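Local coordinates for protein importin subunit beta-1 (Saccharomyces cerevisiae, PDB 5OWU) that carries proteins into the nucleus as the importin beta subunit, associating with importin alpha, which binds the classical nuclear localization signal of the cargo, at residues 451-456 / 493-498; 571-576 / 606-611; 774-779 / 816-821; 820-825 / 853-858. All coordinates share one frame; numbering follows the deposited sequence.

Contact 1: 451-456 / 493-498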
loop_
_atom_site.group_PDB
_atom_site.type_symbol
_atom_site.label_atom_id
_atom_site.label_comp_id
_atom_site.label_asym_id
_atom_site.label_seq_id
_atom_site.Cartn_x
_atom_site.Cartn_y
_atom_site.Cartn_z
ATOM N N HIS A 451 38.402 2.389 -4.301
ATOM C CA HIS A 451 37.305 2.168 -5.232
ATOM C C HIS A 451 36.266 3.277 -5.303
ATOM O O HIS A 451 35.584 3.380 -6.326
ATOM C CB HIS A 451 36.589 0.854 -4.893
ATOM C CG HIS A 451 37.398 -0.361 -5.216
ATOM N ND1 HIS A 451 37.553 -1.407 -4.333
ATOM C CD2 HIS A 451 38.101 -0.694 -6.326
ATOM C CE1 HIS A 451 38.315 -2.334 -4.884
ATOM N NE2 HIS A 451 38.661 -1.927 -6.093
ATOM N N LEU A 452 36.117 4.103 -4.273
ATOM C CA LEU A 452 35.107 5.152 -4.348
ATOM C C LEU A 452 35.340 6.093 -5.528
ATOM O O LEU A 452 34.356 6.442 -6.206
ATOM C CB LEU A 452 35.053 5.915 -3.020
ATOM C CG LEU A 452 33.923 6.940 -2.886
ATOM C CD1 LEU A 452 32.553 6.293 -3.058
ATOM C CD2 LEU A 452 33.991 7.672 -1.543
ATOM N N PRO A 453 36.568 6.515 -5.851
ATOM C CA PRO A 453 36.731 7.352 -7.047
ATOM C C PRO A 453 36.271 6.656 -8.314
ATOM O O PRO A 453 35.664 7.297 -9.179
ATOM C CB PRO A 453 38.237 7.660 -7.064
ATOM C CG PRO A 453 38.696 7.441 -5.654
ATOM C CD PRO A 453 37.835 6.332 -5.123
ATOM N N GLY A 454 36.544 5.354 -8.446
ATOM C CA GLY A 454 36.079 4.616 -9.612
ATOM C C GLY A 454 34.570 4.440 -9.640
ATOM O O GLY A 454 33.952 4.447 -10.711
ATOM N N VAL A 455 33.953 4.265 -8.468
ATOM C CA VAL A 455 32.495 4.200 -8.398
ATOM C C VAL A 455 31.887 5.527 -8.860
ATOM O O VAL A 455 30.992 5.565 -9.716
ATOM C CB VAL A 455 32.052 3.829 -6.967
ATOM C CG1 VAL A 455 30.554 4.048 -6.765
ATOM C CG2 VAL A 455 32.404 2.387 -6.656
ATOM N N VAL A 456 32.372 6.635 -8.303
ATOM C CA VAL A 456 31.852 7.945 -8.689
ATOM C C VAL A 456 32.047 8.166 -10.180
ATOM O O VAL A 456 31.129 8.608 -10.880
ATOM C CB VAL A 456 32.517 9.055 -7.852
ATOM C CG1 VAL A 456 32.217 10.450 -8.433
ATOM C CG2 VAL A 456 32.058 8.964 -6.399
ATOM N N TYR A 493 31.692 13.803 0.457
ATOM C CA TYR A 493 31.702 15.245 0.230
ATOM C C TYR A 493 32.869 15.664 -0.652
ATOM O O TYR A 493 32.746 16.638 -1.407
ATOM C CB TYR A 493 31.707 15.994 1.567
ATOM C CG TYR A 493 30.396 15.810 2.307
ATOM C CD1 TYR A 493 29.199 16.236 1.747
ATOM C CD2 TYR A 493 30.347 15.179 3.543
ATOM C CE1 TYR A 493 27.985 16.051 2.405
ATOM C CE2 TYR A 493 29.144 14.988 4.206
ATOM C CZ TYR A 493 27.966 15.431 3.632
ATOM O OH TYR A 493 26.768 15.244 4.287
ATOM N N ASN A 494 33.976 14.911 -0.633
ATOM C CA ASN A 494 35.062 15.217 -1.560
ATOM C C ASN A 494 34.611 15.143 -3.013
ATOM O O ASN A 494 35.244 15.755 -3.880
ATOM C CB ASN A 494 36.237 14.263 -1.340
ATOM C CG ASN A 494 36.890 14.442 0.016
ATOM O OD1 ASN A 494 37.039 15.563 0.506
ATOM N ND2 ASN A 494 37.286 13.334 0.630
ATOM N N PHE A 495 33.525 14.424 -3.294
ATOM C CA PHE A 495 33.017 14.261 -4.647
ATOM C C PHE A 495 31.777 15.097 -4.916
ATOM O O PHE A 495 31.219 15.008 -6.015
ATOM C CB PHE A 495 32.709 12.783 -4.918
ATOM C CG PHE A 495 33.899 11.881 -4.741
ATOM C CD1 PHE A 495 34.796 11.675 -5.782
ATOM C CD2 PHE A 495 34.125 11.254 -3.530
ATOM C CE1 PHE A 495 35.896 10.847 -5.613
ATOM C CE2 PHE A 495 35.219 10.428 -3.356
ATOM C CZ PHE A 495 36.108 10.230 -4.398
ATOM N N TYR A 496 31.339 15.909 -3.951
ATOM C CA TYR A 496 30.108 16.677 -4.144
ATOM C C TYR A 496 30.149 17.542 -5.397
ATOM O O TYR A 496 29.207 17.466 -6.205
ATOM C CB TYR A 496 29.825 17.521 -2.896
ATOM C CG TYR A 496 28.512 17.190 -2.214
ATOM C CD1 TYR A 496 28.299 15.943 -1.646
ATOM C CD2 TYR A 496 27.495 18.127 -2.132
ATOM C CE1 TYR A 496 27.115 15.638 -1.016
ATOM C CE2 TYR A 496 26.294 17.830 -1.502
ATOM C CZ TYR A 496 26.111 16.586 -0.949
ATOM O OH TYR A 496 24.920 16.285 -0.322
ATOM N N PRO A 497 31.184 18.358 -5.638
ATOM C CA PRO A 497 31.199 19.184 -6.858
ATOM C C PRO A 497 30.997 18.355 -8.118
ATOM O O PRO A 497 30.045 18.583 -8.878
ATOM C CB PRO A 497 32.584 19.846 -6.819
ATOM C CG PRO A 497 32.944 19.868 -5.362
ATOM C CD PRO A 497 32.361 18.603 -4.785
ATOM N N ALA A 498 31.851 17.350 -8.315
ATOM C CA ALA A 498 31.741 16.508 -9.501
ATOM C C ALA A 498 30.345 15.905 -9.618
ATOM O O ALA A 498 29.667 16.062 -10.642
ATOM C CB ALA A 498 32.807 15.412 -9.459
#
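The ring of F495 reaches across to the first turn of helix 452-463, where L452, P453 and V456 receive it, a junction between HEAT repeats 11 and 12 of the importin beta solenoid. V456 lies over one face: its CG2 stands 4.0 Å from the centroid of the F495 ring and 21° off the normal, a CH-pi contact displaced toward the CG and CD1 side of the ring. The placement follows from V456 having CG2 anti to its carbonyl carbon, with CG1 the branch beside that carbon; CG1 still grazes F495 CD1 at 3.9 Å. L452 and P453 approach the far end of the ring at a slant. P453 offers backbone and ring together, CA lying 3.9 Å from F495 CE1 and CG 4.0 Å from F495 CZ. The contact is thus wholly apolar, one aromatic side chain set against one helical turn. H451, the N-cap of that helix, turns the other way and packs on L413 and P414 of helix 402-418, while Y496 turns to V481 and to helix 536-553. Of all the approaches to the ring the tightest is a methyl, L452 CD2, 3.5 Å from F495 CE2.

Contact 2: 571-576 / 606-611; sequences ELQSNI and LEKKDS
Q573 and K608 meet at the carboxamide of the glutamine, whose oxygen end, rather than either face, is nearest to the ammonium group. K608 NZ lies 3.0 Å from Q573 OE1, and stands farther off, at 3.8 Å, from both CD and NE2 of Q573. The two side chains arrive from opposite directions. Q573 runs out from its helix with an extended chain, CG anti to the carbonyl carbon and chi2 at -175°, and this carries the amide clear of the helix backbone. K608 is straight except for one bend at chi3 (46°), which directs NZ back toward the glutamine. The nitrogen of this amide has a partner of its own: Q573 NE2 is hydrogen-bonded to OG1 of T553, at the end of helix 536-553, and this should help to fix which way round the amide sits.

In the HEAT-repeat solenoid, helix 563-586 belongs to repeat 13 and helix 595-607 to repeat 14, and K608 is where the chain leaves the latter helix and enters a type II beta turn ending at S611. The pair therefore joins the middle of one helix to the turn that follows the next, with their nearest CA atoms, those of Q573 and S611, 11.3 Å apart. I614 touches both side chains, and E558 makes a long, weak ion pair with K608 NZ. On the same helix as Q573, N575 ND2 reaches back one turn and gives E571 OE2 a hydrogen bond of 3.1 Å. It is fairly straight, 163° at the hydrogen, and it reaches the carboxylate oxygen from above the E571 carboxylate plane.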
loop_
_atom_site.group_PDB
_atom_site.type_symbol
_atom_site.label_atom_id
_atom_site.label_comp_id
_atom_site.label_asym_id
_atom_site.label_seq_id
_atom_site.Cartn_x
_atom_site.Cartn_y
_atom_site.Cartn_z
ATOM N N GLU A 571 5.852 18.178 -16.045
ATOM C CA GLU A 571 6.653 17.335 -15.153
ATOM C C GLU A 571 8.019 17.957 -14.887
ATOM O O GLU A 571 8.514 17.917 -13.756
ATOM C CB GLU A 571 6.806 15.934 -15.749
ATOM C CG GLU A 571 7.831 15.019 -15.049
ATOM C CD GLU A 571 7.393 14.581 -13.659
ATOM O OE1 GLU A 571 6.258 14.916 -13.257
ATOM O OE2 GLU A 571 8.187 13.899 -12.968
ATOM N N LEU A 572 8.641 18.546 -15.915
ATOM C CA LEU A 572 9.931 19.206 -15.720
ATOM C C LEU A 572 9.813 20.382 -14.758
ATOM O O LEU A 572 10.664 20.569 -13.879
ATOM C CB LEU A 572 10.494 19.669 -17.063
ATOM C CG LEU A 572 11.720 20.580 -16.997
ATOM C CD1 LEU A 572 12.880 19.895 -16.246
ATOM C CD2 LEU A 572 12.149 20.978 -18.392
ATOM N N GLN A 573 8.769 21.199 -14.912
ATOM C CA GLN A 573 8.599 22.326 -14.000
ATOM C C GLN A 573 8.336 21.842 -12.579
ATOM O O GLN A 573 8.797 22.458 -11.613
ATOM C CB GLN A 573 7.466 23.229 -14.481
ATOM C CG GLN A 573 7.778 23.918 -15.793
ATOM C CD GLN A 573 6.698 24.889 -16.199
ATOM O OE1 GLN A 573 5.524 24.537 -16.255
ATOM N NE2 GLN A 573 7.091 26.122 -16.483
ATOM N N SER A 574 7.594 20.743 -12.436
ATOM C CA SER A 574 7.400 20.133 -11.124
ATOM C C SER A 574 8.733 19.693 -10.513
ATOM O O SER A 574 9.022 19.995 -9.349
ATOM C CB SER A 574 6.428 18.956 -11.258
ATOM O OG SER A 574 6.329 18.206 -10.059
ATOM N N ASN A 575 9.564 18.987 -11.288
ATOM C CA ASN A 575 10.888 18.588 -10.801
ATOM C C ASN A 575 11.678 19.795 -10.321
ATOM O O ASN A 575 12.271 19.787 -9.225
ATOM C CB ASN A 575 11.677 17.867 -11.904
ATOM C CG ASN A 575 10.973 16.627 -12.442
ATOM O OD1 ASN A 575 11.243 16.200 -13.566
ATOM N ND2 ASN A 575 10.071 16.050 -11.655
ATOM N N ILE A 576 11.690 20.854 -11.140
ATOM C CA ILE A 576 12.423 22.066 -10.794
ATOM C C ILE A 576 11.888 22.656 -9.498
ATOM O O ILE A 576 12.651 23.033 -8.606
ATOM C CB ILE A 576 12.337 23.085 -11.945
ATOM C CG1 ILE A 576 13.093 22.565 -13.174
ATOM C CG2 ILE A 576 12.903 24.443 -11.519
ATOM C CD1 ILE A 576 12.777 23.329 -14.443
ATOM N N LEU A 606 1.222 30.785 -11.477
ATOM C CA LEU A 606 -0.148 30.621 -11.007
ATOM C C LEU A 606 -1.154 31.227 -11.974
ATOM O O LEU A 606 -2.303 30.774 -12.030
ATOM C CB LEU A 606 -0.313 31.246 -9.619
ATOM C CG LEU A 606 0.341 30.538 -8.427
ATOM C CD1 LEU A 606 0.084 31.314 -7.148
ATOM C CD2 LEU A 606 -0.153 29.102 -8.275
ATOM N N GLU A 607 -0.754 32.242 -12.740
ATOM C CA GLU A 607 -1.680 32.862 -13.680
ATOM C C GLU A 607 -1.659 32.199 -15.049
ATOM O O GLU A 607 -2.490 32.540 -15.899
ATOM C CB GLU A 607 -1.373 34.357 -13.829
ATOM C CG GLU A 607 -1.931 35.209 -12.703
ATOM C CD GLU A 607 -3.447 35.102 -12.574
ATOM O OE1 GLU A 607 -4.091 34.529 -13.478
ATOM O OE2 GLU A 607 -3.995 35.578 -11.556
ATOM N N LYS A 608 -0.738 31.268 -15.274
ATOM C CA LYS A 608 -0.713 30.509 -16.512
ATOM C C LYS A 608 -2.036 29.793 -16.741
ATOM O O LYS A 608 -2.725 29.394 -15.800
ATOM C CB LYS A 608 0.405 29.471 -16.468
ATOM C CG LYS A 608 1.653 29.864 -17.216
ATOM C CD LYS A 608 2.742 28.815 -17.080
ATOM C CE LYS A 608 2.242 27.379 -17.287
ATOM N NZ LYS A 608 3.347 26.390 -17.203
ATOM N N LYS A 609 -2.380 29.608 -18.012
ATOM C CA LYS A 609 -3.434 28.665 -18.347
ATOM C C LYS A 609 -2.977 27.250 -18.005
ATOM O O LYS A 609 -1.796 26.910 -18.123
ATOM C CB LYS A 609 -3.803 28.754 -19.829
ATOM C CG LYS A 609 -4.889 27.757 -20.225
ATOM C CD LYS A 609 -5.373 27.927 -21.654
ATOM C CE LYS A 609 -6.444 26.884 -21.974
ATOM N NZ LYS A 609 -7.636 27.019 -21.089
ATOM N N ASP A 610 -3.927 26.419 -17.578
ATOM C CA ASP A 610 -3.616 25.071 -17.099
ATOM C C ASP A 610 -2.668 25.111 -15.902
ATOM O O ASP A 610 -1.834 24.220 -15.723
ATOM C CB ASP A 610 -3.030 24.198 -18.218
ATOM C CG ASP A 610 -4.093 23.650 -19.153
ATOM O OD1 ASP A 610 -5.229 23.411 -18.690
ATOM O OD2 ASP A 610 -3.791 23.452 -20.349
ATOM N N SER A 611 -2.783 26.152 -15.071
ATOM C CA SER A 611 -1.992 26.217 -13.848
ATOM C C SER A 611 -2.351 25.099 -12.883
ATOM O O SER A 611 -1.545 24.766 -12.008
ATOM C CB SER A 611 -2.179 27.574 -13.169
ATOM O OG SER A 611 -3.551 27.930 -13.098
#

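Contact 3: 774-779 / 816-821; sequences PYVGTI and GSIKQF
V776 and F821 are brought together by two first torsions: V776 CG1 stands anti to its own nitrogen (chi1 172°), and F821 holds its ring anti to the carbonyl carbon. Together they put a methyl of helix 776-788 against the ring of the 3-10 segment 819-821, joining HEAT repeats 18 and 19 of the solenoid. The V776 methyl meets the ring obliquely, CG1 lying 3.8 Å from F821 CE2. Farther round the ring comes backbone instead of side chain, since G777 presents its CA 3.6 Å from F821 CZ. With no side chain on G777, the phenyl group can lie directly against the helix here.

I818 comes at V776 from another direction, their side chains crossing at about a right angle. Its branch methyl does most of the touching, CG2 being 4.1 Å from V776 CG1, and it also approaches CG2 of V776. Within its own segment I818 also borders F821: I818 CB lies in the ring plane at the edge, while Q820 CG lies over one face toward the rim, 3.9 Å above the F821 ring plane. The ring of F780 also meets F821, their planes inclined by only about 15°. I809 and F813 touch both V776 and I818, continuing the apolar packing toward helix 796-812. Within the loop a type I turn runs from G816 to K819. Q820 then folds back over it, its NE2 giving S817 O a hydrogen bond of 3.0 Å, bent to 145° at the hydrogen.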
loop_
_atom_site.group_PDB
_atom_site.type_symbol
_atom_site.label_atom_id
_atom_site.label_comp_id
_atom_site.label_asym_id
_atom_site.label_seq_id
_atom_site.Cartn_x
_atom_site.Cartn_y
_atom_site.Cartn_z
ATOM N N PRO A 774 -11.061 19.840 31.206
ATOM C CA PRO A 774 -12.171 18.932 30.875
ATOM C C PRO A 774 -11.905 18.002 29.700
ATOM O O PRO A 774 -12.794 17.218 29.346
ATOM C CB PRO A 774 -13.327 19.897 30.563
ATOM C CG PRO A 774 -12.665 21.164 30.157
ATOM C CD PRO A 774 -11.428 21.254 30.988
ATOM N N TYR A 775 -10.724 18.056 29.084
ATOM C CA TYR A 775 -10.402 17.219 27.937
ATOM C C TYR A 775 -9.314 16.198 28.233
ATOM O O TYR A 775 -8.956 15.416 27.341
ATOM C CB TYR A 775 -9.972 18.101 26.758
ATOM C CG TYR A 775 -10.972 19.183 26.455
ATOM C CD1 TYR A 775 -12.199 18.871 25.895
ATOM C CD2 TYR A 775 -10.698 20.513 26.745
ATOM C CE1 TYR A 775 -13.120 19.844 25.620
ATOM C CE2 TYR A 775 -11.625 21.501 26.479
ATOM C CZ TYR A 775 -12.831 21.161 25.916
ATOM O OH TYR A 775 -13.762 22.132 25.646
ATOM N N VAL A 776 -8.783 16.178 29.457
ATOM C CA VAL A 776 -7.655 15.303 29.770
ATOM C C VAL A 776 -8.028 13.844 29.536
ATOM O O VAL A 776 -7.282 13.091 28.898
ATOM C CB VAL A 776 -7.177 15.544 31.213
ATOM C CG1 VAL A 776 -6.144 14.511 31.632
ATOM C CG2 VAL A 776 -6.586 16.934 31.336
ATOM N N GLY A 777 -9.184 13.419 30.053
ATOM C CA GLY A 777 -9.600 12.039 29.855
ATOM C C GLY A 777 -9.719 11.675 28.388
ATOM O O GLY A 777 -9.324 10.585 27.975
ATOM N N THR A 778 -10.280 12.581 27.583
ATOM C CA THR A 778 -10.357 12.368 26.139
ATOM C C THR A 778 -8.971 12.140 25.540
ATOM O O THR A 778 -8.755 11.213 24.739
ATOM C CB THR A 778 -11.038 13.578 25.493
ATOM O OG1 THR A 778 -12.435 13.563 25.805
ATOM C CG2 THR A 778 -10.870 13.584 23.986
ATOM N N ILE A 779 -8.013 12.991 25.914
ATOM C CA ILE A 779 -6.665 12.852 25.378
ATOM C C ILE A 779 -6.076 11.514 25.796
ATOM O O ILE A 779 -5.422 10.828 25.002
ATOM C CB ILE A 779 -5.794 14.035 25.834
ATOM C CG1 ILE A 779 -6.348 15.339 25.235
ATOM C CG2 ILE A 779 -4.332 13.837 25.417
ATOM C CD1 ILE A 779 -5.756 16.580 25.818
ATOM N N GLY A 816 -3.065 17.442 41.584
ATOM C CA GLY A 816 -3.579 16.098 41.753
ATOM C C GLY A 816 -4.949 15.873 41.155
ATOM O O GLY A 816 -5.521 14.797 41.347
ATOM N N SER A 817 -5.488 16.854 40.424
ATOM C CA SER A 817 -6.833 16.751 39.863
ATOM C C SER A 817 -6.937 15.712 38.749
ATOM O O SER A 817 -8.055 15.325 38.387
ATOM C CB SER A 817 -7.289 18.113 39.324
ATOM O OG SER A 817 -6.280 18.739 38.552
ATOM N N ILE A 818 -5.816 15.279 38.173
ATOM C CA ILE A 818 -5.840 14.276 37.118
ATOM C C ILE A 818 -5.012 13.044 37.489
ATOM O O ILE A 818 -4.699 12.219 36.630
ATOM C CB ILE A 818 -5.376 14.881 35.778
ATOM C CG1 ILE A 818 -3.906 15.317 35.845
ATOM C CG2 ILE A 818 -6.263 16.065 35.409
ATOM C CD1 ILE A 818 -3.318 15.672 34.487
ATOM N N LYS A 819 -4.667 12.891 38.766
ATOM C CA LYS A 819 -3.817 11.772 39.165
ATOM C C LYS A 819 -4.491 10.425 38.933
ATOM O O LYS A 819 -3.799 9.416 38.800
ATOM C CB LYS A 819 -3.414 11.913 40.633
ATOM C CG LYS A 819 -4.556 11.773 41.624
ATOM C CD LYS A 819 -4.052 11.946 43.050
ATOM C CE LYS A 819 -5.170 11.825 44.068
ATOM N NZ LYS A 819 -4.667 11.999 45.457
ATOM N N GLN A 820 -5.823 10.391 38.856
ATOM C CA GLN A 820 -6.548 9.148 38.615
ATOM C C GLN A 820 -6.148 8.471 37.303
ATOM O O GLN A 820 -6.411 7.275 37.128
ATOM C CB GLN A 820 -8.057 9.404 38.605
ATOM C CG GLN A 820 -8.527 10.402 37.550
ATOM C CD GLN A 820 -8.519 11.843 38.032
ATOM O OE1 GLN A 820 -7.916 12.166 39.055
ATOM N NE2 GLN A 820 -9.186 12.718 37.288
ATOM N N PHE A 821 -5.558 9.207 36.358
ATOM C CA PHE A 821 -5.122 8.601 35.103
ATOM C C PHE A 821 -3.741 7.962 35.201
ATOM O O PHE A 821 -3.399 7.128 34.354
ATOM C CB PHE A 821 -5.093 9.643 33.987
ATOM C CG PHE A 821 -6.418 10.289 33.739
ATOM C CD1 PHE A 821 -7.395 9.634 33.011
ATOM C CD2 PHE A 821 -6.690 11.548 34.249
ATOM C CE1 PHE A 821 -8.630 10.227 32.795
ATOM C CE2 PHE A 821 -7.922 12.149 34.035
ATOM C CZ PHE A 821 -8.890 11.489 33.310
#

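Contact 4: 820-825 / 853-858; sequences QFYGQD and EQQKRQ
Y822 packs its ring against Q858 and Q855 of helix 842-860, an arrangement within HEAT repeat 19, the last of the solenoid, in which the loop leading into the first helix of the repeat lies against the second. The dense part is the ring. Q858 CG sits over its centre, 3.8 Å from the centroid of the Y822 ring and 13° off the normal, a CH-pi contact made by the aliphatic part of a glutamine. Just beside it, Q858 CB comes to 3.6 Å from Y822 CG. Because Q858 bends at chi2, its amide can turn aside, and NE2 gives its hydrogen bond to F813 O. Q855 keeps to the rim of the ring: its CG lies at the edge, in plane, and its amide is nearly coplanar with the tyrosine, 10° between the planes. The far end of Y822 is fixed by the hydrogen bond between OH and I806 O, while F780 meets the ring edge-to-face.

Packing gives way on both flanks. The loop turns off through exposed G823 and passes into helix 825-836 at exposed D825, and on helix 842-860 the exposed side chains of E853, K856 and R857 mark the solvent side. Q824, the N-cap of helix 825-836, turns back within the loop instead, its NE2 giving F821 O a hydrogen bond of 3.1 Å. Between loop and helix there is one clear hydrogen bond: Q855 NE2 reaches Y822 O at 3.0 Å, almost straight down the carbonyl, with a C=O...N angle of 173°.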
loop_
_atom_site.group_PDB
_atom_site.type_symbol
_atom_site.label_atom_id
_atom_site.label_comp_id
_atom_site.label_asym_id
_atom_site.label_seq_id
_atom_site.Cartn_x
_atom_site.Cartn_y
_atom_site.Cartn_z
ATOM N N GLN A 820 -5.823 10.391 38.856
ATOM C CA GLN A 820 -6.548 9.148 38.615
ATOM C C GLN A 820 -6.148 8.471 37.303
ATOM O O GLN A 820 -6.411 7.275 37.128
ATOM C CB GLN A 820 -8.057 9.404 38.605
ATOM C CG GLN A 820 -8.527 10.402 37.550
ATOM C CD GLN A 820 -8.519 11.843 38.032
ATOM O OE1 GLN A 820 -7.916 12.166 39.055
ATOM N NE2 GLN A 820 -9.186 12.718 37.288
ATOM N N PHE A 821 -5.558 9.207 36.358
ATOM C CA PHE A 821 -5.122 8.601 35.103
ATOM C C PHE A 821 -3.741 7.962 35.201
ATOM O O PHE A 821 -3.399 7.128 34.354
ATOM C CB PHE A 821 -5.093 9.643 33.987
ATOM C CG PHE A 821 -6.418 10.289 33.739
ATOM C CD1 PHE A 821 -7.395 9.634 33.011
ATOM C CD2 PHE A 821 -6.690 11.548 34.249
ATOM C CE1 PHE A 821 -8.630 10.227 32.795
ATOM C CE2 PHE A 821 -7.922 12.149 34.035
ATOM C CZ PHE A 821 -8.890 11.489 33.310
ATOM N N TYR A 822 -2.944 8.321 36.208
ATOM C CA TYR A 822 -1.534 7.946 36.235
ATOM C C TYR A 822 -1.253 6.689 37.048
ATOM O O TYR A 822 -0.080 6.356 37.251
ATOM C CB TYR A 822 -0.706 9.121 36.761
ATOM C CG TYR A 822 -0.648 10.234 35.744
ATOM C CD1 TYR A 822 -1.665 11.172 35.657
ATOM C CD2 TYR A 822 0.398 10.313 34.832
ATOM C CE1 TYR A 822 -1.631 12.176 34.708
ATOM C CE2 TYR A 822 0.440 11.313 33.880
ATOM C CZ TYR A 822 -0.577 12.238 33.821
ATOM O OH TYR A 822 -0.531 13.238 32.877
ATOM N N GLY A 823 -2.282 5.980 37.505
ATOM C CA GLY A 823 -2.121 4.686 38.136
ATOM C C GLY A 823 -2.513 3.514 37.266
ATOM O O GLY A 823 -2.565 2.382 37.762
ATOM N N GLN A 824 -2.776 3.736 35.984
ATOM C CA GLN A 824 -3.270 2.678 35.117
ATOM C C GLN A 824 -2.119 1.802 34.639
ATOM O O GLN A 824 -1.070 2.305 34.223
ATOM C CB GLN A 824 -4.006 3.278 33.923
ATOM C CG GLN A 824 -5.082 4.266 34.309
ATOM C CD GLN A 824 -5.890 4.712 33.116
ATOM O OE1 GLN A 824 -6.629 3.923 32.524
ATOM N NE2 GLN A 824 -5.739 5.974 32.740
ATOM N N ASP A 825 -2.325 0.485 34.693
ATOM C CA ASP A 825 -1.305 -0.442 34.221
ATOM C C ASP A 825 -0.883 -0.119 32.798
ATOM O O ASP A 825 0.303 -0.194 32.465
ATOM C CB ASP A 825 -1.811 -1.884 34.296
ATOM C CG ASP A 825 -1.763 -2.459 35.703
ATOM O OD1 ASP A 825 -1.016 -1.931 36.551
ATOM O OD2 ASP A 825 -2.467 -3.456 35.953
ATOM N N GLU A 853 9.032 10.125 35.363
ATOM C CA GLU A 853 9.157 11.030 36.501
ATOM C C GLU A 853 7.813 11.664 36.838
ATOM O O GLU A 853 7.350 11.603 37.985
ATOM C CB GLU A 853 10.194 12.111 36.197
ATOM C CG GLU A 853 11.589 11.579 35.907
ATOM C CD GLU A 853 12.506 12.642 35.333
ATOM O OE1 GLU A 853 12.200 13.843 35.490
ATOM O OE2 GLU A 853 13.529 12.274 34.717
ATOM N N GLN A 854 7.158 12.261 35.838
ATOM C CA GLN A 854 5.916 12.976 36.120
ATOM C C GLN A 854 4.807 12.026 36.561
ATOM O O GLN A 854 4.015 12.361 37.447
ATOM C CB GLN A 854 5.490 13.785 34.898
ATOM C CG GLN A 854 6.410 14.949 34.601
ATOM C CD GLN A 854 6.519 15.904 35.777
ATOM O OE1 GLN A 854 5.516 16.259 36.398
ATOM N NE2 GLN A 854 7.741 16.300 36.104
ATOM N N GLN A 855 4.734 10.840 35.959
ATOM C CA GLN A 855 3.717 9.866 36.344
ATOM C C GLN A 855 3.888 9.438 37.800
ATOM O O GLN A 855 2.922 9.426 38.576
ATOM C CB GLN A 855 3.790 8.657 35.408
ATOM C CG GLN A 855 2.859 7.508 35.781
ATOM C CD GLN A 855 3.568 6.384 36.521
ATOM O OE1 GLN A 855 4.727 6.073 36.243
ATOM N NE2 GLN A 855 2.871 5.770 37.464
ATOM N N LYS A 856 5.116 9.079 38.186
ATOM C CA LYS A 856 5.371 8.703 39.574
ATOM C C LYS A 856 5.030 9.843 40.524
ATOM O O LYS A 856 4.439 9.621 41.591
ATOM C CB LYS A 856 6.830 8.284 39.751
ATOM C CG LYS A 856 7.182 6.980 39.070
ATOM C CD LYS A 856 8.650 6.639 39.263
ATOM C CE LYS A 856 8.856 5.140 39.414
ATOM N NZ LYS A 856 8.258 4.623 40.679
ATOM N N ARG A 857 5.393 11.077 40.157
ATOM C CA ARG A 857 5.011 12.214 40.986
ATOM C C ARG A 857 3.494 12.326 41.092
ATOM O O ARG A 857 2.964 12.685 42.149
ATOM C CB ARG A 857 5.611 13.506 40.431
ATOM C CG ARG A 857 5.053 14.755 41.094
ATOM C CD ARG A 857 5.948 15.967 40.890
ATOM N NE ARG A 857 6.922 16.120 41.967
ATOM C CZ ARG A 857 6.617 16.498 43.206
ATOM N NH1 ARG A 857 5.357 16.749 43.540
ATOM N NH2 ARG A 857 7.571 16.616 44.120
ATOM N N GLN A 858 2.777 12.013 40.010
ATOM C CA GLN A 858 1.318 12.064 40.053
ATOM C C GLN A 858 0.769 11.038 41.031
ATOM O O GLN A 858 -0.178 11.322 41.774
ATOM C CB GLN A 858 0.731 11.838 38.657
ATOM C CG GLN A 858 0.784 13.051 37.745
ATOM C CD GLN A 858 -0.144 14.166 38.191
ATOM O OE1 GLN A 858 -1.265 13.919 38.639
ATOM N NE2 GLN A 858 0.319 15.403 38.067
#

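From the N terminus, contact 1 comes first, closing a loop of 36 intervening residues between HEAT repeats 11 and 12. Contact 2 follows with 29, joining repeats 13 and 14; its centre is 34 Å from that of contact 1, and the two do not touch. Contact 3 joins repeats 18 and 19, and contact 4 lies inside repeat 19. No loops cross or nest, but the last two are chained: Q820 and F821 end contact 3 and begin contact 4. Their centres are 11 Å apart, and K819 CA lies 3.4 Å from Q858 OE1. The loop before helix 825-836 thus ties helix 776-788 to helix 842-860.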